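Local coordinates for NifU like protein IscU (Streptococcus pyogenes, PDB 1SU0), which probably serves as the scaffold on which IscS assembles iron-sulfur clusters for delivery to other proteins, and here carries a zinc ion, at residues Val33-Pro38 with Trp132-Glu137; His24-Gly29 with Val43-Val48; Glu56-Ala61 with Asp77-Lys82; Asp92-Met97 with Glu113-Val118. One frame throughout, in Å; residues are numbered along the deposited sequence.

Contacts 1, 2 and 3 all involve the same three-stranded antiparallel sheet, each through a different strand. Contact 1 sets edge strand 33-36 against helix 122-139 and lies near the surface. Contact 3 joins the other edge strand, 55-63, to the end of helix 66-79 and is partly buried. Both rest mainly on aliphatic side chains, in part set against backbone atoms. Contact 2 is buried and lays a loop on the central strand 43-50; it is the polar member of the set, with a backbone N-H bound to a threonine hydroxyl. Contact 4, also buried, joins helical segments away from the sheet through methionine and phenylalanine, and links to contact 1 through Phe-94 and Trp-132.

Contact 1: Val33-Pro38 with Trp132-Glu137; sequences VQLNNP and WNALKE
One face of the peptide plane joining Asn-133 to Ala-134 is covered by a methyl of Leu-35, whose CD1 stands 3.4 Å from Ala-134 N. The carboxylate of Glu-137, on a chain bent at chi2, brings OE2 to 3.6 Å from the same Leu-35 CD1. Where the strand ends, Asn-36 ND2 gives a hydrogen bond to Asn-37 OD1 (2.8 Å); the acceptor lies in the amide plane of Asn-36, but the donor stands above the carbonyl plane of Asn-37.

Leu-35 is tightly packed: its CD1 is 3.4 Å from Ala-134 CA, and its chi1 of -27° departs from a staggered value. Val-33, with CG1 anti to the backbone N, sets that methyl 3.5 Å from Ala-134 O and crosses Glu-137 at about a right angle.

Val-33 and Leu-35 thus point from one face of the strand onto the helix, as in a helix layered on a sheet; the segment axes cross at 142°. Strand 33-36 pairs with 43-50, whose Ile-44 and Leu-46 also touch Ala-134, while Trp-132 faces helices 66-79 and 84-97 and stacks on Phe-94.

Contact 2: His24-Gly29 with Val43-Val48; sequences HGQLDG and VISLTV
Leu-27 lies obliquely across the side chain of Thr-47, its CG 3.3 Å from Thr-47 OG1. The overlap places an irregular loop on one face of the three-stranded antiparallel sheet of this NifU-type domain. Ser-45 and Thr-47 of the central strand point toward the loop; Ile-44 and Leu-46, between and beside them, instead go to helix 122-139. The loop and that helix therefore meet the strand through different sets of side chains.

The hydroxyl of Thr-47 is the polar centre. Its chi1 of 56° sets OG1 between the backbone N and the carbonyl carbon, where it receives a nearly straight hydrogen bond from Leu-27 N (2.9 Å, N-H...O angle 167°). OG1 also makes a weak hydrogen bond with the carbonyl O of Ala-59 on the adjoining strand, so this buried hydroxyl ties the loop to two strands at once. The same torsion places CG2 anti to the carbonyl carbon, with Thr-47 CG2 4.1 Å from Gln-26 CB.

Gln-26 is bent at chi2, which carries the end of its chain over Ser-45. The serine hydroxyl, anti to its own backbone N, extends to meet that carboxamide, whose orientation is uncertain. On the other side of the Thr-47 hydroxyl, Leu-27 also touches Asp-57 of strand 55-63. The leucine, with CG anti to its carbonyl carbon, runs its branch down beside the strand backbone, bringing Leu-27 CD1 to 3.7 Å from Thr-47 O.

Contact 3: Glu56-Ala61 with Asp77-Lys82; sequences EDIAFA and DAVIGK
Aliphatic contacts carry most of this junction, and Ile-58 is at their centre. It points toward the helix end with CG1 anti to the backbone N (chi1 -171°) and its chain extended, so that the terminal methyl leads. Ile-58 CD1 meets Val-79 CG2 at 3.8 Å, the two side chains crossing at about a right angle. The other branch serves a second partner: Ile-58 CG2 lies 4.1 Å from Ile-80 CG1, and these isoleucines slide past each other in opposite directions.

A methyl against a backbone carbonyl makes the second kind of contact. Ile-80 has CG1 anti to its backbone N, then folds at chi2 (-48°), which brings its CD1 to 3.2 Å from Glu-56 O.

The backbone is irregular on both sides of the contact. Glu-56 and Asp-57 both face Lys-49, forming a classic beta bulge in the strand pairing. Opposite them, Ile-80 is the first residue to leave helical angles, and a type II beta turn runs from Val-79 to Lys-82, with Gly-81 at positive phi. The nearest CA atoms, of Glu-56 and Gly-81, are 5.6 Å apart.

Beyond the junction, Ile-58 also packs on Leu-46 and Val-48 of the neighbouring strand 43-50 and on Met-75 and Thr-76 of helix 66-79, while Val-79 reaches Trp-132 and Leu-135, joining this edge of the sheet to helix 122-139.

Contact 4: Asp92-Met97 with Glu113-Val118; sequences DIFSEM and ELLAGV
Segment 92-97 is the closing part of an alpha-helix, with Glu-96 N bonded to Asp-92 O and Met-97 N to Ile-93 O. Segment 113-118 is wound more tightly: its bonds, Ala-116 N to Glu-113 O and Val-118 N to Leu-115 O, skip one residue fewer, as in a 3-10 helix. The backbones come nearest at Met-97 and Ala-116, whose CA atoms are 5.9 Å apart; at Phe-94 and Glu-113 the CA separation has widened to 7.9 Å.

Met-97 bridges the interval. Its chain leaves the helix extended through chi1 and chi2, and turns only at the thioether, where chi3 is 74°. The straight part runs alongside the alanine, with Met-97 SD 3.9 Å from Ala-116 CB. The turn then lays the terminal methyl over one face of the peptide between Leu-115 and Ala-116, Met-97 CE standing 3.6 Å from Ala-116 N.

In this NifU-like domain the 3-10 segment belongs to the connection between helices 84-97 and 122-139, and it passes near the metal site: the side chain of Leu-115 is about 10 Å from the bound zinc ion and about 8 Å from that of its ligand Cys-127. Leu-115 also touches Ser-71 and Met-74 of helix 66-79.

Phe-94 supplies the second side-chain contact. With CG anti to the backbone N (chi1 -176°), its ring reaches out toward the 3-10 segment. Leu-115 approaches obliquely at the ring edge, near the ring plane, where its CD1 is 4.0 Å from Phe-94 CZ.

Contact 1: Val33-Pro38 with Trp132-Glu137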
loop_
_atom_site.group_PDB
_atom_site.type_symbol
_atom_site.label_atom_id
_atom_site.label_comp_id
_atom_site.label_asym_id
_atom_site.label_seq_id
_atom_site.Cartn_x
_atom_site.Cartn_y
_atom_site.Cartn_z
ATOM N N VAL A 33 4.375 -12.342 3.405
ATOM C CA VAL A 33 5.223 -11.934 2.294
ATOM C C VAL A 33 6.081 -10.769 2.746
ATOM O O VAL A 33 5.557 -9.680 3.035
ATOM C CB VAL A 33 4.408 -11.519 1.071
ATOM C CG1 VAL A 33 5.336 -11.068 -0.047
ATOM C CG2 VAL A 33 3.511 -12.677 0.612
ATOM N N GLN A 34 7.393 -10.996 2.786
ATOM C CA GLN A 34 8.327 -9.984 3.227
ATOM C C GLN A 34 9.211 -9.478 2.099
ATOM O O GLN A 34 9.898 -10.244 1.433
ATOM C CB GLN A 34 9.183 -10.528 4.363
ATOM C CG GLN A 34 8.560 -10.315 5.755
ATOM C CD GLN A 34 8.159 -11.623 6.426
ATOM O OE1 GLN A 34 7.573 -12.497 5.776
ATOM N NE2 GLN A 34 8.472 -11.761 7.717
ATOM N N LEU A 35 9.145 -8.176 1.870
ATOM C CA LEU A 35 10.108 -7.453 1.053
ATOM C C LEU A 35 10.711 -6.272 1.824
ATOM O O LEU A 35 10.215 -5.888 2.882
ATOM C CB LEU A 35 9.431 -6.920 -0.212
ATOM C CG LEU A 35 8.215 -7.665 -0.764
ATOM C CD1 LEU A 35 7.770 -6.961 -2.040
ATOM C CD2 LEU A 35 8.504 -9.143 -1.021
ATOM N N ASN A 36 11.752 -5.661 1.271
ATOM C CA ASN A 36 12.363 -4.529 1.946
ATOM C C ASN A 36 12.961 -3.420 1.067
ATOM O O ASN A 36 12.962 -3.482 -0.158
ATOM C CB ASN A 36 13.353 -5.015 3.048
ATOM C CG ASN A 36 14.562 -5.764 2.501
ATOM O OD1 ASN A 36 14.688 -6.979 2.687
ATOM N ND2 ASN A 36 15.486 -5.033 1.883
ATOM N N ASN A 37 13.458 -2.421 1.798
ATOM C CA ASN A 37 13.883 -1.082 1.382
ATOM C C ASN A 37 14.031 -0.671 -0.091
ATOM O O ASN A 37 14.381 -1.474 -0.957
ATOM C CB ASN A 37 15.168 -0.709 2.159
ATOM C CG ASN A 37 16.412 -1.474 1.699
ATOM O OD1 ASN A 37 16.324 -2.487 0.994
ATOM N ND2 ASN A 37 17.588 -0.982 2.112
ATOM N N PRO A 38 13.732 0.602 -0.356
ATOM C CA PRO A 38 14.364 1.326 -1.471
ATOM C C PRO A 38 15.902 1.351 -1.298
ATOM O O PRO A 38 16.681 1.131 -2.228
ATOM C CB PRO A 38 13.801 2.754 -1.326
ATOM C CG PRO A 38 12.554 2.629 -0.466
ATOM C CD PRO A 38 12.741 1.429 0.369
ATOM N N TRP A 132 2.629 -2.198 -2.144
ATOM C CA TRP A 132 1.959 -2.645 -3.344
ATOM C C TRP A 132 2.651 -3.859 -3.947
ATOM O O TRP A 132 1.987 -4.779 -4.384
ATOM C CB TRP A 132 1.856 -1.494 -4.344
ATOM C CG TRP A 132 0.927 -0.452 -3.868
ATOM C CD1 TRP A 132 1.255 0.696 -3.200
ATOM C CD2 TRP A 132 -0.499 -0.478 -3.952
ATOM N NE1 TRP A 132 0.118 1.387 -2.876
ATOM C CE2 TRP A 132 -0.974 0.702 -3.345
ATOM C CE3 TRP A 132 -1.432 -1.377 -4.495
ATOM C CZ2 TRP A 132 -2.332 1.007 -3.260
ATOM C CZ3 TRP A 132 -2.786 -1.078 -4.400
ATOM C CH2 TRP A 132 -3.219 0.103 -3.798
ATOM N N ASN A 133 3.977 -3.878 -3.909
ATOM C CA ASN A 133 4.763 -4.977 -4.483
ATOM C C ASN A 133 4.748 -6.210 -3.603
ATOM O O ASN A 133 4.882 -7.319 -4.094
ATOM C CB ASN A 133 6.194 -4.514 -4.769
ATOM C CG ASN A 133 6.240 -3.338 -5.752
ATOM O OD1 ASN A 133 7.306 -2.811 -6.052
ATOM N ND2 ASN A 133 5.067 -2.894 -6.214
ATOM N N ALA A 134 4.562 -6.028 -2.302
ATOM C CA ALA A 134 4.412 -7.170 -1.395
ATOM C C ALA A 134 3.039 -7.778 -1.623
ATOM O O ALA A 134 2.823 -8.963 -1.374
ATOM C CB ALA A 134 4.589 -6.759 0.068
ATOM N N LEU A 135 2.115 -6.956 -2.100
ATOM C CA LEU A 135 0.811 -7.434 -2.487
ATOM C C LEU A 135 0.932 -8.231 -3.772
ATOM O O LEU A 135 0.429 -9.345 -3.844
ATOM C CB LEU A 135 -0.165 -6.270 -2.682
ATOM C CG LEU A 135 -1.580 -6.679 -3.073
ATOM C CD1 LEU A 135 -2.126 -7.700 -2.103
ATOM C CD2 LEU A 135 -2.475 -5.465 -3.107
ATOM N N LYS A 136 1.587 -7.663 -4.785
ATOM C CA LYS A 136 1.761 -8.343 -6.075
ATOM C C LYS A 136 2.278 -9.772 -5.875
ATOM O O LYS A 136 1.795 -10.726 -6.495
ATOM C CB LYS A 136 2.744 -7.575 -6.955
ATOM C CG LYS A 136 2.185 -6.283 -7.585
ATOM C CD LYS A 136 3.104 -5.890 -8.727
ATOM C CE LYS A 136 2.886 -4.498 -9.235
ATOM N NZ LYS A 136 4.116 -4.111 -9.999
ATOM N N GLU A 137 3.247 -9.908 -4.972
ATOM C CA GLU A 137 3.847 -11.197 -4.681
ATOM C C GLU A 137 2.859 -12.124 -3.980
ATOM O O GLU A 137 2.779 -13.320 -4.314
ATOM C CB GLU A 137 5.100 -11.026 -3.830
ATOM C CG GLU A 137 6.388 -10.924 -4.639
ATOM C CD GLU A 137 6.626 -9.521 -5.179
ATOM O OE1 GLU A 137 5.697 -8.941 -5.810
ATOM O OE2 GLU A 137 7.756 -9.008 -4.961
#

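Contact 2: His24-Gly29 with Val43-Val48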
loop_
_atom_site.group_PDB
_atom_site.type_symbol
_atom_site.label_atom_id
_atom_site.label_comp_id
_atom_site.label_asym_id
_atom_site.label_seq_id
_atom_site.Cartn_x
_atom_site.Cartn_y
_atom_site.Cartn_z
ATOM N N HIS A 24 -3.072 -3.543 10.684
ATOM C CA HIS A 24 -1.710 -3.710 11.177
ATOM C C HIS A 24 -1.635 -5.007 11.958
ATOM O O HIS A 24 -2.642 -5.483 12.468
ATOM C CB HIS A 24 -1.318 -2.540 12.090
ATOM C CG HIS A 24 0.157 -2.427 12.353
ATOM N ND1 HIS A 24 1.103 -2.416 11.345
ATOM C CD2 HIS A 24 0.846 -2.315 13.516
ATOM C CE1 HIS A 24 2.309 -2.296 11.878
ATOM N NE2 HIS A 24 2.180 -2.245 13.193
ATOM N N GLY A 25 -0.430 -5.548 12.091
ATOM C CA GLY A 25 -0.235 -6.866 12.648
ATOM C C GLY A 25 -0.191 -7.903 11.541
ATOM O O GLY A 25 0.027 -7.580 10.363
ATOM N N GLN A 26 -0.404 -9.154 11.941
ATOM C CA GLN A 26 -0.286 -10.314 11.064
ATOM C C GLN A 26 -1.490 -11.222 11.261
ATOM O O GLN A 26 -1.987 -11.370 12.382
ATOM C CB GLN A 26 1.003 -11.105 11.383
ATOM C CG GLN A 26 2.299 -10.266 11.426
ATOM C CD GLN A 26 2.894 -9.991 10.053
ATOM O OE1 GLN A 26 2.633 -8.942 9.438
ATOM N NE2 GLN A 26 3.708 -10.923 9.576
ATOM N N LEU A 27 -1.930 -11.841 10.169
ATOM C CA LEU A 27 -3.016 -12.812 10.190
ATOM C C LEU A 27 -2.495 -14.191 10.575
ATOM O O LEU A 27 -1.358 -14.548 10.250
ATOM C CB LEU A 27 -3.671 -12.891 8.811
ATOM C CG LEU A 27 -4.234 -11.600 8.208
ATOM C CD1 LEU A 27 -4.863 -11.899 6.849
ATOM C CD2 LEU A 27 -5.239 -10.933 9.135
ATOM N N ASP A 28 -3.343 -14.965 11.247
ATOM C CA ASP A 28 -2.960 -16.274 11.775
ATOM C C ASP A 28 -3.033 -17.375 10.720
ATOM O O ASP A 28 -3.952 -17.396 9.908
ATOM C CB ASP A 28 -3.851 -16.652 12.967
ATOM C CG ASP A 28 -3.380 -16.025 14.267
ATOM O OD1 ASP A 28 -3.115 -14.802 14.267
ATOM O OD2 ASP A 28 -3.241 -16.678 15.328
ATOM N N GLY A 29 -2.063 -18.290 10.751
ATOM C CA GLY A 29 -1.998 -19.409 9.821
ATOM C C GLY A 29 -1.801 -19.023 8.363
ATOM O O GLY A 29 -2.171 -19.789 7.474
ATOM N N VAL A 43 10.670 -2.056 5.634
ATOM C CA VAL A 43 10.437 -3.499 5.568
ATOM C C VAL A 43 8.954 -3.808 5.847
ATOM O O VAL A 43 8.289 -3.091 6.598
ATOM C CB VAL A 43 11.317 -4.322 6.550
ATOM C CG1 VAL A 43 12.773 -3.881 6.520
ATOM C CG2 VAL A 43 10.789 -4.231 7.968
ATOM N N ILE A 44 8.428 -4.858 5.226
ATOM C CA ILE A 44 7.053 -5.232 5.482
ATOM C C ILE A 44 6.781 -6.728 5.371
ATOM O O ILE A 44 7.262 -7.399 4.489
ATOM C CB ILE A 44 6.106 -4.444 4.543
ATOM C CG1 ILE A 44 4.648 -4.737 4.909
ATOM C CG2 ILE A 44 6.432 -4.765 3.075
ATOM C CD1 ILE A 44 3.678 -3.773 4.307
ATOM N N SER A 45 5.976 -7.213 6.293
ATOM C CA SER A 45 5.515 -8.569 6.310
ATOM C C SER A 45 4.040 -8.383 6.089
ATOM O O SER A 45 3.361 -7.780 6.916
ATOM C CB SER A 45 5.811 -9.198 7.667
ATOM O OG SER A 45 5.376 -10.534 7.751
ATOM N N LEU A 46 3.567 -8.874 4.950
ATOM C CA LEU A 46 2.209 -8.688 4.511
ATOM C C LEU A 46 1.562 -10.069 4.398
ATOM O O LEU A 46 1.785 -10.779 3.420
ATOM C CB LEU A 46 2.233 -7.979 3.147
ATOM C CG LEU A 46 0.989 -7.268 2.584
ATOM C CD1 LEU A 46 0.589 -7.842 1.252
ATOM C CD2 LEU A 46 -0.195 -7.274 3.547
ATOM N N THR A 47 0.800 -10.457 5.417
ATOM C CA THR A 47 -0.043 -11.650 5.343
ATOM C C THR A 47 -1.336 -11.335 4.598
ATOM O O THR A 47 -2.037 -10.390 4.958
ATOM C CB THR A 47 -0.415 -12.157 6.739
ATOM O OG1 THR A 47 -1.043 -11.107 7.481
ATOM C CG2 THR A 47 0.822 -12.548 7.543
ATOM N N VAL A 48 -1.665 -12.123 3.576
ATOM C CA VAL A 48 -2.931 -11.929 2.867
ATOM C C VAL A 48 -3.750 -13.213 2.827
ATOM O O VAL A 48 -3.252 -14.291 2.472
ATOM C CB VAL A 48 -2.736 -11.417 1.433
ATOM C CG1 VAL A 48 -4.080 -11.186 0.761
ATOM C CG2 VAL A 48 -1.933 -10.130 1.437
#

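Contact 3: Glu56-Ala61 with Asp77-Lys82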
loop_
_atom_site.group_PDB
_atom_site.type_symbol
_atom_site.label_atom_id
_atom_site.label_comp_id
_atom_site.label_asym_id
_atom_site.label_seq_id
_atom_site.Cartn_x
_atom_site.Cartn_y
_atom_site.Cartn_z
ATOM N N GLU A 56 -10.143 -11.998 1.353
ATOM C CA GLU A 56 -10.921 -12.064 2.593
ATOM C C GLU A 56 -10.400 -11.015 3.574
ATOM O O GLU A 56 -11.143 -10.134 4.006
ATOM C CB GLU A 56 -10.823 -13.474 3.217
ATOM C CG GLU A 56 -12.117 -14.037 3.815
ATOM C CD GLU A 56 -12.411 -13.570 5.236
ATOM O OE1 GLU A 56 -11.491 -13.058 5.923
ATOM O OE2 GLU A 56 -13.577 -13.736 5.675
ATOM N N ASP A 57 -9.117 -11.115 3.909
ATOM C CA ASP A 57 -8.490 -10.198 4.861
ATOM C C ASP A 57 -6.994 -9.978 4.575
ATOM O O ASP A 57 -6.363 -10.750 3.843
ATOM C CB ASP A 57 -8.706 -10.691 6.307
ATOM C CG ASP A 57 -8.706 -9.548 7.336
ATOM O OD1 ASP A 57 -8.335 -9.798 8.507
ATOM O OD2 ASP A 57 -9.052 -8.372 7.072
ATOM N N ILE A 58 -6.453 -8.912 5.168
ATOM C CA ILE A 58 -5.067 -8.485 4.959
ATOM C C ILE A 58 -4.511 -7.757 6.186
ATOM O O ILE A 58 -5.249 -7.085 6.914
ATOM C CB ILE A 58 -4.984 -7.580 3.706
ATOM C CG1 ILE A 58 -3.539 -7.302 3.315
ATOM C CG2 ILE A 58 -5.792 -6.269 3.884
ATOM C CD1 ILE A 58 -3.426 -6.760 1.902
ATOM N N ALA A 59 -3.204 -7.905 6.398
ATOM C CA ALA A 59 -2.518 -7.341 7.550
ATOM C C ALA A 59 -1.032 -7.169 7.266
ATOM O O ALA A 59 -0.433 -7.946 6.507
ATOM C CB ALA A 59 -2.709 -8.232 8.772
ATOM N N PHE A 60 -0.442 -6.149 7.885
ATOM C CA PHE A 60 0.967 -5.847 7.685
ATOM C C PHE A 60 1.688 -5.297 8.922
ATOM O O PHE A 60 1.097 -4.721 9.844
ATOM C CB PHE A 60 1.168 -4.886 6.516
ATOM C CG PHE A 60 1.146 -3.451 6.921
ATOM C CD1 PHE A 60 2.331 -2.782 7.218
ATOM C CD2 PHE A 60 -0.075 -2.772 7.044
ATOM C CE1 PHE A 60 2.314 -1.467 7.632
ATOM C CE2 PHE A 60 -0.106 -1.469 7.443
ATOM C CZ PHE A 60 1.090 -0.806 7.742
ATOM N N ALA A 61 2.999 -5.476 8.885
ATOM C CA ALA A 61 3.868 -5.060 9.951
ATOM C C ALA A 61 5.248 -4.812 9.366
ATOM O O ALA A 61 5.625 -5.415 8.362
ATOM C CB ALA A 61 3.925 -6.127 11.018
ATOM N N ASP A 77 -6.442 -0.745 2.793
ATOM C CA ASP A 77 -7.789 -0.257 2.678
ATOM C C ASP A 77 -8.266 -0.424 1.232
ATOM O O ASP A 77 -9.428 -0.763 0.989
ATOM C CB ASP A 77 -7.855 1.228 3.031
ATOM C CG ASP A 77 -7.868 1.504 4.520
ATOM O OD1 ASP A 77 -7.880 0.582 5.355
ATOM O OD2 ASP A 77 -7.881 2.674 4.938
ATOM N N ALA A 78 -7.367 -0.167 0.282
ATOM C CA ALA A 78 -7.727 -0.082 -1.138
ATOM C C ALA A 78 -7.970 -1.422 -1.798
ATOM O O ALA A 78 -8.637 -1.482 -2.828
ATOM C CB ALA A 78 -6.635 0.655 -1.927
ATOM N N VAL A 79 -7.408 -2.481 -1.239
ATOM C CA VAL A 79 -7.381 -3.771 -1.914
ATOM C C VAL A 79 -8.253 -4.831 -1.242
ATOM O O VAL A 79 -8.523 -5.883 -1.830
ATOM C CB VAL A 79 -5.930 -4.302 -2.040
ATOM C CG1 VAL A 79 -5.055 -3.280 -2.753
ATOM C CG2 VAL A 79 -5.355 -4.687 -0.695
ATOM N N ILE A 80 -8.679 -4.551 -0.016
ATOM C CA ILE A 80 -9.374 -5.532 0.789
ATOM C C ILE A 80 -10.654 -5.923 0.060
ATOM O O ILE A 80 -11.530 -5.090 -0.207
ATOM C CB ILE A 80 -9.611 -4.998 2.251
ATOM C CG1 ILE A 80 -9.879 -6.144 3.239
ATOM C CG2 ILE A 80 -10.708 -3.946 2.313
ATOM C CD1 ILE A 80 -10.883 -7.147 2.793
ATOM N N GLY A 81 -10.713 -7.202 -0.299
ATOM C CA GLY A 81 -11.872 -7.803 -0.925
ATOM C C GLY A 81 -11.943 -7.550 -2.402
ATOM O O GLY A 81 -13.049 -7.338 -2.908
ATOM N N LYS A 82 -10.806 -7.611 -3.107
ATOM C CA LYS A 82 -10.790 -7.235 -4.528
ATOM C C LYS A 82 -10.630 -8.409 -5.495
ATOM O O LYS A 82 -11.642 -8.916 -5.983
ATOM C CB LYS A 82 -9.744 -6.146 -4.795
ATOM C CG LYS A 82 -10.145 -4.773 -4.259
ATOM C CD LYS A 82 -11.224 -4.122 -5.113
ATOM C CE LYS A 82 -11.487 -2.693 -4.698
ATOM N NZ LYS A 82 -12.073 -2.649 -3.343
#

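Contact 4: Asp92-Met97 with Glu113-Val118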
loop_
_atom_site.group_PDB
_atom_site.type_symbol
_atom_site.label_atom_id
_atom_site.label_comp_id
_atom_site.label_asym_id
_atom_site.label_seq_id
_atom_site.Cartn_x
_atom_site.Cartn_y
_atom_site.Cartn_z
ATOM N N ASP A 92 -0.925 -1.154 -10.378
ATOM C CA ASP A 92 -0.472 -0.479 -11.572
ATOM C C ASP A 92 -0.882 0.987 -11.558
ATOM O O ASP A 92 -0.090 1.834 -11.913
ATOM C CB ASP A 92 -1.005 -1.200 -12.828
ATOM C CG ASP A 92 -0.220 -2.485 -13.146
ATOM O OD1 ASP A 92 -0.454 -3.022 -14.241
ATOM O OD2 ASP A 92 0.645 -3.033 -12.398
ATOM N N ILE A 93 -2.111 1.274 -11.131
ATOM C CA ILE A 93 -2.616 2.650 -11.048
ATOM C C ILE A 93 -1.806 3.504 -10.081
ATOM O O ILE A 93 -1.479 4.652 -10.364
ATOM C CB ILE A 93 -4.130 2.681 -10.657
ATOM C CG1 ILE A 93 -5.006 2.250 -11.850
ATOM C CG2 ILE A 93 -4.574 4.071 -10.216
ATOM C CD1 ILE A 93 -6.378 1.703 -11.443
ATOM N N PHE A 94 -1.480 2.929 -8.943
ATOM C CA PHE A 94 -0.721 3.630 -7.931
ATOM C C PHE A 94 0.697 3.942 -8.419
ATOM O O PHE A 94 1.167 5.080 -8.400
ATOM C CB PHE A 94 -0.636 2.772 -6.674
ATOM C CG PHE A 94 0.060 3.462 -5.550
ATOM C CD1 PHE A 94 -0.657 4.200 -4.640
ATOM C CD2 PHE A 94 1.433 3.417 -5.439
ATOM C CE1 PHE A 94 -0.018 4.861 -3.630
ATOM C CE2 PHE A 94 2.068 4.067 -4.445
ATOM C CZ PHE A 94 1.350 4.790 -3.534
ATOM N N SER A 95 1.364 2.885 -8.841
ATOM C CA SER A 95 2.685 2.938 -9.425
ATOM C C SER A 95 2.796 3.999 -10.519
ATOM O O SER A 95 3.779 4.733 -10.556
ATOM C CB SER A 95 3.020 1.564 -9.998
ATOM O OG SER A 95 4.406 1.415 -10.084
ATOM N N GLU A 96 1.785 4.106 -11.378
ATOM C CA GLU A 96 1.773 5.123 -12.430
ATOM C C GLU A 96 1.494 6.508 -11.913
ATOM O O GLU A 96 1.957 7.483 -12.484
ATOM C CB GLU A 96 0.676 4.844 -13.441
ATOM C CG GLU A 96 0.965 3.757 -14.436
ATOM C CD GLU A 96 -0.309 3.291 -15.090
ATOM O OE1 GLU A 96 -0.301 2.128 -15.542
ATOM O OE2 GLU A 96 -1.315 4.077 -15.137
ATOM N N MET A 97 0.673 6.602 -10.883
ATOM C CA MET A 97 0.384 7.883 -10.264
ATOM C C MET A 97 1.654 8.508 -9.629
ATOM O O MET A 97 1.911 9.701 -9.756
ATOM C CB MET A 97 -0.699 7.713 -9.208
ATOM C CG MET A 97 -1.012 8.987 -8.425
ATOM S SD MET A 97 -2.192 8.645 -6.913
ATOM C CE MET A 97 -0.986 7.770 -5.645
ATOM N N GLU A 113 -4.698 7.937 -2.626
ATOM C CA GLU A 113 -4.664 8.955 -3.649
ATOM C C GLU A 113 -3.906 10.200 -3.189
ATOM O O GLU A 113 -3.415 10.974 -4.011
ATOM C CB GLU A 113 -6.086 9.308 -4.058
ATOM C CG GLU A 113 -6.143 10.103 -5.322
ATOM C CD GLU A 113 -7.554 10.561 -5.678
ATOM O OE1 GLU A 113 -7.653 11.256 -6.712
ATOM O OE2 GLU A 113 -8.537 10.263 -4.928
ATOM N N LEU A 114 -3.809 10.367 -1.873
ATOM C CA LEU A 114 -3.081 11.459 -1.250
ATOM C C LEU A 114 -1.597 11.404 -1.452
ATOM O O LEU A 114 -0.909 12.374 -1.148
ATOM C CB LEU A 114 -3.373 11.480 0.258
ATOM C CG LEU A 114 -4.832 11.803 0.640
ATOM C CD1 LEU A 114 -4.951 11.977 2.133
ATOM C CD2 LEU A 114 -5.371 13.030 -0.080
ATOM N N LEU A 115 -1.092 10.272 -1.927
ATOM C CA LEU A 115 0.326 10.119 -2.170
ATOM C C LEU A 115 0.706 10.425 -3.600
ATOM O O LEU A 115 1.828 10.157 -3.999
ATOM C CB LEU A 115 0.802 8.703 -1.792
ATOM C CG LEU A 115 0.626 8.298 -0.331
ATOM C CD1 LEU A 115 1.322 6.966 -0.138
ATOM C CD2 LEU A 115 1.168 9.363 0.631
ATOM N N ALA A 116 -0.196 11.016 -4.363
ATOM C CA ALA A 116 0.155 11.525 -5.679
ATOM C C ALA A 116 1.414 12.413 -5.636
ATOM O O ALA A 116 2.212 12.427 -6.573
ATOM C CB ALA A 116 -0.997 12.286 -6.273
ATOM N N GLY A 117 1.612 13.127 -4.534
ATOM C CA GLY A 117 2.730 14.032 -4.413
ATOM C C GLY A 117 4.112 13.405 -4.369
ATOM O O GLY A 117 5.103 14.118 -4.439
ATOM N N VAL A 118 4.203 12.085 -4.250
ATOM C CA VAL A 118 5.518 11.452 -4.119
ATOM C C VAL A 118 6.209 11.329 -5.476
ATOM O O VAL A 118 7.421 11.089 -5.529
ATOM C CB VAL A 118 5.496 10.070 -3.400
ATOM C CG1 VAL A 118 4.569 10.080 -2.172
ATOM C CG2 VAL A 118 5.137 9.001 -4.323
#